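Local coordinates for protein putative secreted lipase (Streptomyces sp. W007, PDB 5H6B) that probably hydrolyses the ester bonds of triacylglycerols as a thermostable secreted lipase of the alpha/beta-hydrolase class, at residues 134-139 and 192-197; 197-202 and 227-232; 219-224 and 237-242; 223-228 and 258-263. All blocks are in the same frame, centred on the assembly; numbering follows the deposited sequence.

In the fold
Followed from the N terminus, contact 1 is the first to close: after strand 128-134 a long excursion, part helix and mostly loop, returns to strand 191-196, its neighbour in the parallel sheet. T197, at the end of that contact, also opens contact 2, which brings 197-202 against the stretch leading into helix 232-237 and so encloses the last strand, 216-220. Contact 3 starts inside this loop and ends beyond it, so the two cross; it ties the end of strand 216-220 to the start of helix 240-250. Contact 4 sets out from the same short helix, 221-224, and reaches further along the chain than contact 3, fastening the C-terminal tail by a disulfide.

Contact 1 (134-139 and 192-197); sequences IAPDNH and YTVIAT. With ZN (zinc ion), chain D.
P136 lies against V194 with the CG and CD edge of its ring, CD coming to 3.7 Å from CG1 of V194. The valine offers that methyl because its CG1 stands anti to the backbone N (chi1 177°), which sends CG2 to the other side of the side chain, where ND2 of N138 is 4.2 Å from CG2. The amide is held from elsewhere, ND2 donating to the carbonyl oxygen of Q209. One backbone bond joins the two segments, A135 N to I195 O at 2.9 Å and nearly straight (170°), helped by a CA-H...O contact from I134 to the same oxygen. A135, just past the strand's end, packs its CB against H232, the probable triad histidine. I134 and I195 point to the same face of the sheet, where V246 of helix 240-250 touches both. H139 takes no part in the pairing; its NE2 binds a zinc ion at 2.3 Å, D185 being a second ligand, while ND1 donates to the backbone oxygen of T208. Such a parallel pair, with chain departing at its C-terminal end toward a probable active site, is characteristic of the alpha/beta-hydrolase fold.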
loop_
_atom_site.group_PDB
_atom_site.type_symbol
_atom_site.label_atom_id
_atom_site.label_comp_id
_atom_site.label_asym_id
_atom_site.label_seq_id
_atom_site.Cartn_x
_atom_site.Cartn_y
_atom_site.Cartn_z
ATOM N N ILE A 134 0.024 1.598 4.491
ATOM C CA ILE A 134 1.112 2.195 5.231
ATOM C C ILE A 134 1.247 3.597 4.670
ATOM O O ILE A 134 1.457 3.771 3.476
ATOM C CB ILE A 134 2.439 1.427 5.041
ATOM C CG1 ILE A 134 2.234 -0.077 5.208
ATOM C CG2 ILE A 134 3.477 1.918 6.040
ATOM C CD1 ILE A 134 3.492 -0.892 4.981
ATOM N N ALA A 135 1.079 4.581 5.541
ATOM C CA ALA A 135 1.017 5.984 5.175
ATOM C C ALA A 135 0.131 6.282 3.962
ATOM O O ALA A 135 0.514 7.064 3.104
ATOM C CB ALA A 135 2.420 6.536 4.992
ATOM N N PRO A 136 -1.066 5.672 3.887
ATOM C CA PRO A 136 -1.887 5.846 2.679
ATOM C C PRO A 136 -2.553 7.230 2.604
ATOM O O PRO A 136 -3.080 7.702 3.621
ATOM C CB PRO A 136 -2.947 4.770 2.845
ATOM C CG PRO A 136 -3.148 4.686 4.329
ATOM C CD PRO A 136 -1.808 4.953 4.943
ATOM N N ASP A 137 -2.526 7.891 1.443
ATOM C CA ASP A 137 -3.238 9.179 1.321
ATOM C C ASP A 137 -4.708 8.993 0.965
ATOM O O ASP A 137 -5.167 9.392 -0.114
ATOM C CB ASP A 137 -2.528 10.168 0.389
ATOM C CG ASP A 137 -2.339 9.652 -1.050
ATOM O OD1 ASP A 137 -2.297 8.428 -1.326
ATOM O OD2 ASP A 137 -2.193 10.529 -1.909
ATOM N N ASN A 138 -5.468 8.449 1.920
ATOM C CA ASN A 138 -6.847 7.962 1.646
ATOM C C ASN A 138 -7.870 9.060 1.317
ATOM O O ASN A 138 -8.895 8.773 0.682
ATOM C CB ASN A 138 -7.349 7.041 2.777
ATOM C CG ASN A 138 -6.856 5.601 2.616
ATOM O OD1 ASN A 138 -6.994 5.023 1.542
ATOM N ND2 ASN A 138 -6.317 5.007 3.687
ATOM N N HIS A 139 -7.589 10.292 1.752
ATOM C CA HIS A 139 -8.351 11.480 1.332
ATOM C C HIS A 139 -7.463 12.511 0.652
ATOM O O HIS A 139 -7.712 13.714 0.722
ATOM C CB HIS A 139 -9.108 12.063 2.527
ATOM C CG HIS A 139 -9.842 11.012 3.277
ATOM N ND1 HIS A 139 -9.249 10.282 4.276
ATOM C CD2 HIS A 139 -11.062 10.471 3.088
ATOM C CE1 HIS A 139 -10.094 9.376 4.717
ATOM N NE2 HIS A 139 -11.200 9.472 4.015
ATOM N N TYR A 192 -9.642 -3.704 7.045
ATOM C CA TYR A 192 -8.768 -2.587 6.732
ATOM C C TYR A 192 -7.892 -2.264 7.916
ATOM O O TYR A 192 -8.403 -2.133 9.038
ATOM C CB TYR A 192 -9.594 -1.345 6.423
ATOM C CG TYR A 192 -10.471 -1.422 5.195
ATOM C CD1 TYR A 192 -11.707 -2.083 5.222
ATOM C CD2 TYR A 192 -10.090 -0.796 4.017
ATOM C CE1 TYR A 192 -12.526 -2.114 4.104
ATOM C CE2 TYR A 192 -10.905 -0.817 2.904
ATOM C CZ TYR A 192 -12.112 -1.474 2.941
ATOM O OH TYR A 192 -12.870 -1.488 1.796
ATOM N N THR A 193 -6.589 -2.110 7.663
ATOM C CA THR A 193 -5.639 -1.581 8.658
ATOM C C THR A 193 -4.911 -0.373 8.037
ATOM O O THR A 193 -4.643 -0.344 6.833
ATOM C CB THR A 193 -4.622 -2.654 9.106
ATOM O OG1 THR A 193 -5.316 -3.854 9.494
ATOM C CG2 THR A 193 -3.739 -2.166 10.268
ATOM N N VAL A 194 -4.660 0.643 8.853
ATOM C CA VAL A 194 -3.888 1.805 8.451
ATOM C C VAL A 194 -2.816 2.020 9.516
ATOM O O VAL A 194 -3.108 2.032 10.715
ATOM C CB VAL A 194 -4.741 3.073 8.308
ATOM C CG1 VAL A 194 -3.876 4.271 7.953
ATOM C CG2 VAL A 194 -5.816 2.888 7.261
ATOM N N ILE A 195 -1.572 2.148 9.062
ATOM C CA ILE A 195 -0.452 2.446 9.921
ATOM C C ILE A 195 0.080 3.783 9.422
ATOM O O ILE A 195 0.494 3.909 8.267
ATOM C CB ILE A 195 0.628 1.353 9.851
ATOM C CG1 ILE A 195 0.028 -0.026 10.146
ATOM C CG2 ILE A 195 1.762 1.674 10.813
ATOM C CD1 ILE A 195 0.854 -1.176 9.640
ATOM N N ALA A 196 0.045 4.776 10.312
ATOM C CA ALA A 196 0.442 6.128 10.033
ATOM C C ALA A 196 1.491 6.563 11.028
ATOM O O ALA A 196 1.600 5.994 12.130
ATOM C CB ALA A 196 -0.763 7.053 10.109
ATOM N N THR A 197 2.245 7.588 10.634
ATOM C CA THR A 197 3.258 8.210 11.494
ATOM C C THR A 197 2.935 9.705 11.645
ATOM O O THR A 197 2.588 10.404 10.671
ATOM C CB THR A 197 4.699 8.028 10.964
ATOM O OG1 THR A 197 5.598 8.827 11.730
ATOM C CG2 THR A 197 4.836 8.418 9.483
HETATM ZN ZN ZN D . -13.373 9.130 4.511
#

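Contact 2 (197-202 and 227-232); sequences TKYDQV and VDLSEH
D200 and H232 meet as the acid and base of what is probably the Ser-His-Asp triad of an alpha/beta-hydrolase, with S109 as its serine. ND1 of H232 donates to OD2 of D200 at 2.9 Å and 172°; the oxygen lies in the ring plane and is approached on its syn side, although carboxylate and ring are turned 62° apart. V202 lies over one face of the imidazole, its CB 3.8 Å from the ring centroid in a CH-pi contact. The main chain of H232 is held too, its N taken by OE1 of Q201 in the carbonyl plane on a lone pair, at 3.1 Å. A bend at chi2 (-77°) turns CD of Q201 back toward E231 and H232, and NE2 donates at 2.8 Å to the anti lone pair of E231 OE2. That carboxylate accepts from V233 N and A234 N, as the N-cap of helix 232-237. T197 OG1 donates to S230 O at 2.6 Å, and CD2 of L229 lies 3.4 Å from CE2 of Y199. With ND1 bonded in the ring plane and V202 over one face, the ring's rotation is probably well restrained, consistent with NE2 being presented to S109 OG.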
loop_
_atom_site.group_PDB
_atom_site.type_symbol
_atom_site.label_atom_id
_atom_site.label_comp_id
_atom_site.label_asym_id
_atom_site.label_seq_id
_atom_site.Cartn_x
_atom_site.Cartn_y
_atom_site.Cartn_z
ATOM N N THR A 197 2.245 7.588 10.634
ATOM C CA THR A 197 3.258 8.210 11.494
ATOM C C THR A 197 2.935 9.705 11.645
ATOM O O THR A 197 2.588 10.404 10.671
ATOM C CB THR A 197 4.699 8.028 10.964
ATOM O OG1 THR A 197 5.598 8.827 11.730
ATOM C CG2 THR A 197 4.836 8.418 9.483
ATOM N N LYS A 198 3.098 10.197 12.863
ATOM C CA LYS A 198 2.762 11.567 13.193
ATOM C C LYS A 198 3.806 12.505 12.615
ATOM O O LYS A 198 3.567 13.683 12.541
ATOM C CB LYS A 198 2.673 11.751 14.709
ATOM C CG LYS A 198 4.015 11.989 15.384
ATOM C CD LYS A 198 3.982 11.698 16.866
ATOM C CE LYS A 198 3.092 12.655 17.617
ATOM N NZ LYS A 198 3.041 12.219 19.037
ATOM N N TYR A 199 4.973 11.982 12.221
ATOM C CA TYR A 199 5.996 12.790 11.552
ATOM C C TYR A 199 5.858 12.767 10.019
ATOM O O TYR A 199 6.793 13.154 9.316
ATOM C CB TYR A 199 7.382 12.324 11.991
ATOM C CG TYR A 199 7.513 12.313 13.485
ATOM C CD1 TYR A 199 7.632 13.509 14.208
ATOM C CD2 TYR A 199 7.477 11.111 14.190
ATOM C CE1 TYR A 199 7.740 13.504 15.593
ATOM C CE2 TYR A 199 7.589 11.092 15.571
ATOM C CZ TYR A 199 7.708 12.285 16.269
ATOM O OH TYR A 199 7.806 12.223 17.646
ATOM N N ASP A 200 4.694 12.348 9.505
ATOM C CA ASP A 200 4.446 12.375 8.070
ATOM C C ASP A 200 4.493 13.813 7.547
ATOM O O ASP A 200 3.719 14.650 7.968
ATOM C CB ASP A 200 3.118 11.717 7.727
ATOM C CG ASP A 200 3.061 11.220 6.283
ATOM O OD1 ASP A 200 3.327 12.040 5.370
ATOM O OD2 ASP A 200 2.717 10.020 6.059
ATOM N N GLN A 201 5.409 14.066 6.613
ATOM C CA GLN A 201 5.584 15.384 5.985
ATOM C C GLN A 201 4.888 15.544 4.622
ATOM O O GLN A 201 4.817 16.653 4.093
ATOM C CB GLN A 201 7.090 15.692 5.866
ATOM C CG GLN A 201 7.860 15.034 4.698
ATOM C CD GLN A 201 8.209 13.558 4.890
ATOM O OE1 GLN A 201 7.453 12.793 5.510
ATOM N NE2 GLN A 201 9.351 13.141 4.324
ATOM N N VAL A 202 4.417 14.434 4.050
ATOM C CA VAL A 202 3.864 14.368 2.681
ATOM C C VAL A 202 2.341 14.424 2.657
ATOM O O VAL A 202 1.762 14.970 1.723
ATOM C CB VAL A 202 4.278 13.034 1.984
ATOM C CG1 VAL A 202 3.566 12.827 0.636
ATOM C CG2 VAL A 202 5.790 12.962 1.819
ATOM N N VAL A 227 9.714 6.296 20.269
ATOM C CA VAL A 227 10.956 6.833 19.693
ATOM C C VAL A 227 11.189 6.431 18.219
ATOM O O VAL A 227 12.245 6.723 17.665
ATOM C CB VAL A 227 12.194 6.486 20.571
ATOM C CG1 VAL A 227 12.167 7.269 21.893
ATOM C CG2 VAL A 227 12.309 4.983 20.827
ATOM N N ASP A 228 10.210 5.782 17.581
ATOM C CA ASP A 228 10.240 5.571 16.126
ATOM C C ASP A 228 9.734 6.853 15.455
ATOM O O ASP A 228 8.526 7.127 15.423
ATOM C CB ASP A 228 9.394 4.352 15.723
ATOM C CG ASP A 228 9.493 4.025 14.237
ATOM O OD1 ASP A 228 10.069 4.826 13.475
ATOM O OD2 ASP A 228 8.977 2.964 13.821
ATOM N N LEU A 229 10.672 7.630 14.920
ATOM C CA LEU A 229 10.357 8.879 14.269
ATOM C C LEU A 229 10.333 8.781 12.728
ATOM O O LEU A 229 10.514 9.795 12.065
ATOM C CB LEU A 229 11.363 9.947 14.716
ATOM C CG LEU A 229 11.731 9.989 16.207
ATOM C CD1 LEU A 229 12.731 11.105 16.463
ATOM C CD2 LEU A 229 10.504 10.158 17.099
ATOM N N SER A 230 10.101 7.590 12.160
ATOM C CA SER A 230 9.972 7.440 10.705
ATOM C C SER A 230 9.041 8.474 10.109
ATOM O O SER A 230 7.988 8.750 10.658
ATOM C CB SER A 230 9.437 6.052 10.308
ATOM O OG SER A 230 10.451 5.083 10.418
ATOM N N GLU A 231 9.442 9.023 8.973
ATOM C CA GLU A 231 8.586 9.891 8.176
ATOM C C GLU A 231 7.946 9.062 7.039
ATOM O O GLU A 231 7.917 7.829 7.102
ATOM C CB GLU A 231 9.347 11.154 7.715
ATOM C CG GLU A 231 10.694 10.945 7.014
ATOM C CD GLU A 231 10.605 10.040 5.802
ATOM O OE1 GLU A 231 11.027 8.856 5.902
ATOM O OE2 GLU A 231 10.087 10.492 4.752
ATOM N N HIS A 232 7.429 9.734 6.020
ATOM C CA HIS A 232 6.564 9.112 5.034
ATOM C C HIS A 232 7.243 7.981 4.240
ATOM O O HIS A 232 6.635 6.928 4.009
ATOM C CB HIS A 232 6.024 10.183 4.093
ATOM C CG HIS A 232 5.035 9.674 3.100
ATOM N ND1 HIS A 232 3.703 9.475 3.400
ATOM C CD2 HIS A 232 5.179 9.340 1.794
ATOM C CE1 HIS A 232 3.075 9.021 2.332
ATOM N NE2 HIS A 232 3.945 8.942 1.340
#

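Contact 3 (219-224 and 237-242); sequences VLLQDL and TIDRIA
L221 and D239 both carry CG anti to the backbone N (chi1 -179° and -168°), and with both CG atoms so placed the side chains meet tip to tip, CD2 of the leucine 3.5 Å from OD2 of the aspartate. The other leucine methyl, CD1, meets CG2 of I241 at 3.7 Å, the two side chains crossing at about a right angle. It is the isoleucine's short branch that does this touching, and the same CG2 also comes within 4.2 Å of CB of L224. CD1 of L221 reaches A242 as well, 4.3 Å from its CB. The place is the edge of the central parallel sheet of the alpha/beta-hydrolase fold, where the last strand, 216-220, runs into the short helix 221-224 and helix 240-250 begins beside it. D239 is the N-cap of that longer helix: its OD1 accepts from A242 N at 3.0 Å and 167°, the donor sitting above the carboxylate plane. OD2, turned to the leucine, is hydrogen-bonded to the hydroxyl of S230, and it lies close to the carboxylate of D228, a crowding of like charges that may favour a shared or retained proton. An alanine in place of D239 would probably leave A242 N without its cap and S230 OG without its partner, and open a gap beside CD2 of L221. I235 of helix 232-237 touches both L221 and A242. Behind the contact, V219 is bonded through its backbone to V194 and A196 of strand 191-196, and L221, just past its own strand, to A196.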
loop_
_atom_site.group_PDB
_atom_site.type_symbol
_atom_site.label_atom_id
_atom_site.label_comp_id
_atom_site.label_asym_id
_atom_site.label_seq_id
_atom_site.Cartn_x
_atom_site.Cartn_y
_atom_site.Cartn_z
ATOM N N VAL A 219 -3.827 2.692 13.330
ATOM C CA VAL A 219 -2.702 2.535 14.229
ATOM C C VAL A 219 -1.704 3.668 14.029
ATOM O O VAL A 219 -1.305 3.986 12.892
ATOM C CB VAL A 219 -2.000 1.196 13.948
ATOM C CG1 VAL A 219 -0.838 0.973 14.914
ATOM C CG2 VAL A 219 -3.015 0.054 14.030
ATOM N N LEU A 220 -1.322 4.283 15.139
ATOM C CA LEU A 220 -0.315 5.311 15.161
ATOM C C LEU A 220 1.001 4.636 15.520
ATOM O O LEU A 220 1.122 4.031 16.598
ATOM C CB LEU A 220 -0.660 6.382 16.190
ATOM C CG LEU A 220 0.306 7.572 16.257
ATOM C CD1 LEU A 220 0.353 8.303 14.922
ATOM C CD2 LEU A 220 -0.081 8.529 17.385
ATOM N N LEU A 221 1.976 4.748 14.617
ATOM C CA LEU A 221 3.293 4.124 14.786
ATOM C C LEU A 221 3.965 4.455 16.123
ATOM O O LEU A 221 4.634 3.605 16.727
ATOM C CB LEU A 221 4.232 4.558 13.641
ATOM C CG LEU A 221 5.656 3.995 13.619
ATOM C CD1 LEU A 221 5.581 2.494 13.372
ATOM C CD2 LEU A 221 6.510 4.723 12.574
ATOM N N GLN A 222 3.798 5.690 16.574
ATOM C CA GLN A 222 4.418 6.128 17.805
ATOM C C GLN A 222 3.723 5.518 19.053
ATOM O O GLN A 222 4.353 5.456 20.100
ATOM C CB GLN A 222 4.523 7.644 17.882
ATOM C CG GLN A 222 5.540 8.253 16.896
ATOM C CD GLN A 222 5.146 8.110 15.426
ATOM O OE1 GLN A 222 5.968 7.802 14.568
ATOM N NE2 GLN A 222 3.884 8.317 15.140
ATOM N N ASP A 223 2.472 5.044 18.936
ATOM C CA ASP A 223 1.842 4.238 20.010
ATOM C C ASP A 223 2.549 2.908 20.196
ATOM O O ASP A 223 2.604 2.395 21.307
ATOM C CB ASP A 223 0.340 3.960 19.750
ATOM C CG ASP A 223 -0.537 5.184 19.961
ATOM O OD1 ASP A 223 -0.099 6.126 20.630
ATOM O OD2 ASP A 223 -1.671 5.215 19.444
ATOM N N LEU A 224 3.076 2.365 19.100
ATOM C CA LEU A 224 3.822 1.108 19.109
ATOM C C LEU A 224 5.256 1.324 19.609
ATOM O O LEU A 224 5.761 0.537 20.398
ATOM C CB LEU A 224 3.848 0.505 17.700
ATOM C CG LEU A 224 2.507 0.332 16.991
ATOM C CD1 LEU A 224 2.737 -0.184 15.588
ATOM C CD2 LEU A 224 1.619 -0.608 17.806
ATOM N N THR A 237 9.201 1.594 3.644
ATOM C CA THR A 237 10.371 1.012 2.969
ATOM C C THR A 237 11.262 0.202 3.920
ATOM O O THR A 237 11.568 -0.942 3.629
ATOM C CB THR A 237 11.201 2.120 2.247
ATOM O OG1 THR A 237 11.449 3.208 3.134
ATOM C CG2 THR A 237 10.459 2.655 1.063
ATOM N N ILE A 238 11.649 0.784 5.056
ATOM C CA ILE A 238 12.667 0.195 5.951
ATOM C C ILE A 238 12.244 -0.075 7.404
ATOM O O ILE A 238 12.998 -0.666 8.174
ATOM C CB ILE A 238 13.907 1.102 6.007
ATOM C CG1 ILE A 238 13.557 2.486 6.554
ATOM C CG2 ILE A 238 14.534 1.225 4.619
ATOM C CD1 ILE A 238 14.776 3.279 6.962
ATOM N N ASP A 239 11.054 0.360 7.789
ATOM C CA ASP A 239 10.658 0.325 9.180
ATOM C C ASP A 239 10.097 -1.067 9.568
ATOM O O ASP A 239 8.979 -1.402 9.219
ATOM C CB ASP A 239 9.648 1.454 9.414
ATOM C CG ASP A 239 9.395 1.702 10.865
ATOM O OD1 ASP A 239 9.366 0.702 11.606
ATOM O OD2 ASP A 239 9.240 2.876 11.263
ATOM N N ARG A 240 10.898 -1.866 10.274
ATOM C CA ARG A 240 10.482 -3.201 10.733
ATOM C C ARG A 240 9.392 -3.171 11.815
ATOM O O ARG A 240 8.670 -4.148 11.974
ATOM C CB ARG A 240 11.653 -4.001 11.301
ATOM C CG ARG A 240 12.534 -4.667 10.277
ATOM C CD ARG A 240 13.505 -3.689 9.706
ATOM N NE ARG A 240 14.541 -4.331 8.894
ATOM C CZ ARG A 240 15.323 -3.690 8.012
ATOM N NH1 ARG A 240 15.207 -2.363 7.790
ATOM N NH2 ARG A 240 16.217 -4.398 7.330
ATOM N N ILE A 241 9.310 -2.085 12.583
ATOM C CA ILE A 241 8.215 -1.908 13.531
ATOM C C ILE A 241 6.905 -1.864 12.747
ATOM O O ILE A 241 5.994 -2.661 13.009
ATOM C CB ILE A 241 8.423 -0.657 14.413
ATOM C CG1 ILE A 241 9.577 -0.903 15.389
ATOM C CG2 ILE A 241 7.157 -0.331 15.186
ATOM C CD1 ILE A 241 10.171 0.350 15.998
ATOM N N ALA A 242 6.838 -0.976 11.751
ATOM C CA ALA A 242 5.700 -0.943 10.843
ATOM C C ALA A 242 5.455 -2.306 10.200
ATOM O O ALA A 242 4.317 -2.777 10.172
ATOM C CB ALA A 242 5.864 0.124 9.783
#

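Contact 4 (223-228 and 258-263)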
loop_
_atom_site.group_PDB
_atom_site.type_symbol
_atom_site.label_atom_id
_atom_site.label_comp_id
_atom_site.label_asym_id
_atom_site.label_seq_id
_atom_site.Cartn_x
_atom_site.Cartn_y
_atom_site.Cartn_z
ATOM N N ASP A 223 2.472 5.044 18.936
ATOM C CA ASP A 223 1.842 4.238 20.010
ATOM C C ASP A 223 2.549 2.908 20.196
ATOM O O ASP A 223 2.604 2.395 21.307
ATOM C CB ASP A 223 0.340 3.960 19.750
ATOM C CG ASP A 223 -0.537 5.184 19.961
ATOM O OD1 ASP A 223 -0.099 6.126 20.630
ATOM O OD2 ASP A 223 -1.671 5.215 19.444
ATOM N N LEU A 224 3.076 2.365 19.100
ATOM C CA LEU A 224 3.822 1.108 19.109
ATOM C C LEU A 224 5.256 1.324 19.609
ATOM O O LEU A 224 5.761 0.537 20.398
ATOM C CB LEU A 224 3.848 0.505 17.700
ATOM C CG LEU A 224 2.507 0.332 16.991
ATOM C CD1 LEU A 224 2.737 -0.184 15.588
ATOM C CD2 LEU A 224 1.619 -0.608 17.806
ATOM N N CYS A 225 5.911 2.366 19.110
ATOM C CA CYS A 225 7.224 2.748 19.578
ATOM C C CYS A 225 7.321 4.276 19.598
ATOM O O CYS A 225 7.451 4.895 18.545
ATOM C CB CYS A 225 8.323 2.139 18.707
ATOM S SG CYS A 225 10.007 2.512 19.267
ATOM N N PRO A 226 7.260 4.888 20.804
ATOM C CA PRO A 226 7.369 6.345 20.987
ATOM C C PRO A 226 8.595 7.022 20.362
ATOM O O PRO A 226 8.516 8.206 20.012
ATOM C CB PRO A 226 7.437 6.509 22.521
ATOM C CG PRO A 226 6.750 5.303 23.064
ATOM C CD PRO A 226 6.963 4.192 22.083
ATOM N N VAL A 227 9.714 6.296 20.269
ATOM C CA VAL A 227 10.956 6.833 19.693
ATOM C C VAL A 227 11.189 6.431 18.219
ATOM O O VAL A 227 12.245 6.723 17.665
ATOM C CB VAL A 227 12.194 6.486 20.571
ATOM C CG1 VAL A 227 12.167 7.269 21.893
ATOM C CG2 VAL A 227 12.309 4.983 20.827
ATOM N N ASP A 228 10.210 5.782 17.581
ATOM C CA ASP A 228 10.240 5.571 16.126
ATOM C C ASP A 228 9.734 6.853 15.455
ATOM O O ASP A 228 8.526 7.127 15.423
ATOM C CB ASP A 228 9.394 4.352 15.723
ATOM C CG ASP A 228 9.493 4.025 14.237
ATOM O OD1 ASP A 228 10.069 4.826 13.475
ATOM O OD2 ASP A 228 8.977 2.964 13.821
ATOM N N THR A 258 3.296 -5.074 18.935
ATOM C CA THR A 258 4.455 -4.466 18.306
ATOM C C THR A 258 5.036 -3.389 19.237
ATOM O O THR A 258 4.345 -2.449 19.627
ATOM C CB THR A 258 4.084 -3.891 16.928
ATOM O OG1 THR A 258 3.512 -4.929 16.111
ATOM C CG2 THR A 258 5.340 -3.375 16.232
ATOM N N THR A 259 6.308 -3.548 19.588
ATOM C CA THR A 259 7.016 -2.611 20.449
ATOM C C THR A 259 8.307 -2.171 19.738
ATOM O O THR A 259 8.588 -2.630 18.631
ATOM C CB THR A 259 7.367 -3.258 21.818
ATOM O OG1 THR A 259 8.394 -4.232 21.645
ATOM C CG2 THR A 259 6.161 -3.944 22.441
ATOM N N CYS A 260 9.089 -1.306 20.388
ATOM C CA CYS A 260 10.417 -0.922 19.897
ATOM C C CYS A 260 11.363 -2.129 19.612
ATOM O O CYS A 260 12.230 -2.054 18.724
ATOM C CB CYS A 260 11.068 0.060 20.874
ATOM S SG CYS A 260 10.120 1.604 21.153
ATOM N N ALA A 261 11.176 -3.237 20.342
ATOM C CA ALA A 261 11.969 -4.462 20.160
ATOM C C ALA A 261 11.871 -5.041 18.758
ATOM O O ALA A 261 12.773 -5.757 18.330
ATOM C CB ALA A 261 11.580 -5.515 21.183
ATOM N N SER A 262 10.807 -4.720 18.022
ATOM C CA SER A 262 10.709 -5.151 16.623
ATOM C C SER A 262 11.675 -4.461 15.650
ATOM O O SER A 262 11.697 -4.827 14.489
ATOM C CB SER A 262 9.281 -4.968 16.112
ATOM O OG SER A 262 8.369 -5.691 16.906
ATOM N N VAL A 263 12.462 -3.479 16.096
ATOM C CA VAL A 263 13.311 -2.682 15.186
ATOM C C VAL A 263 14.311 -3.513 14.373
ATOM O O VAL A 263 14.673 -3.113 13.270
ATOM C CB VAL A 263 14.044 -1.531 15.926
ATOM C CG1 VAL A 263 15.245 -2.051 16.704
ATOM C CG2 VAL A 263 14.471 -0.428 14.959
#
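C225 and C260 are joined covalently, SG to SG at 2.1 Å, with a disulfide torsion of 102°. The two halves are turned differently: SG of C225 stands anti to its backbone N (chi1 -178°), whereas SG of C260 stands anti to its carbonyl carbon, beside the N. Beside the sulfur of C260 lie two apolar neighbours from the facing segment, CG2 of V227 at 4.0 Å and CD of P226 at 4.2 Å. One residue before C225, L224 spreads its end over T258, CD1 standing 4.2 Å from the threonine CB and about as far from its CG2, while CB of L224 is 3.6 Å from the carbonyl oxygen of T258. With an alanine at L224 the CB contact would remain, but the loss of CG and both methyls would probably open a gap beside CB and CG2 of T258. The short runs 224-227 and 258-260 point 12° apart and are linked by a CA-H...O contact, T259 CA to L224 O at 3.4 Å. This is a disulfide-closed loop of the kind common in secreted enzymes, tying the C-terminal tail to the chain that leads toward H232; such a bond is consistent with the thermostability of this lipase. C225 opens a type I turn, D228 N donating to C225 O at 3.1 Å; across from it, T259 OG1 accepts from A261 N in an ST turn at the start of the 3-10 segment 260-262. Further out, the hydroxyl of T258 is hydrogen-bonded to E245 and H244 of helix 240-250, and C225 packs on I241 of the same helix.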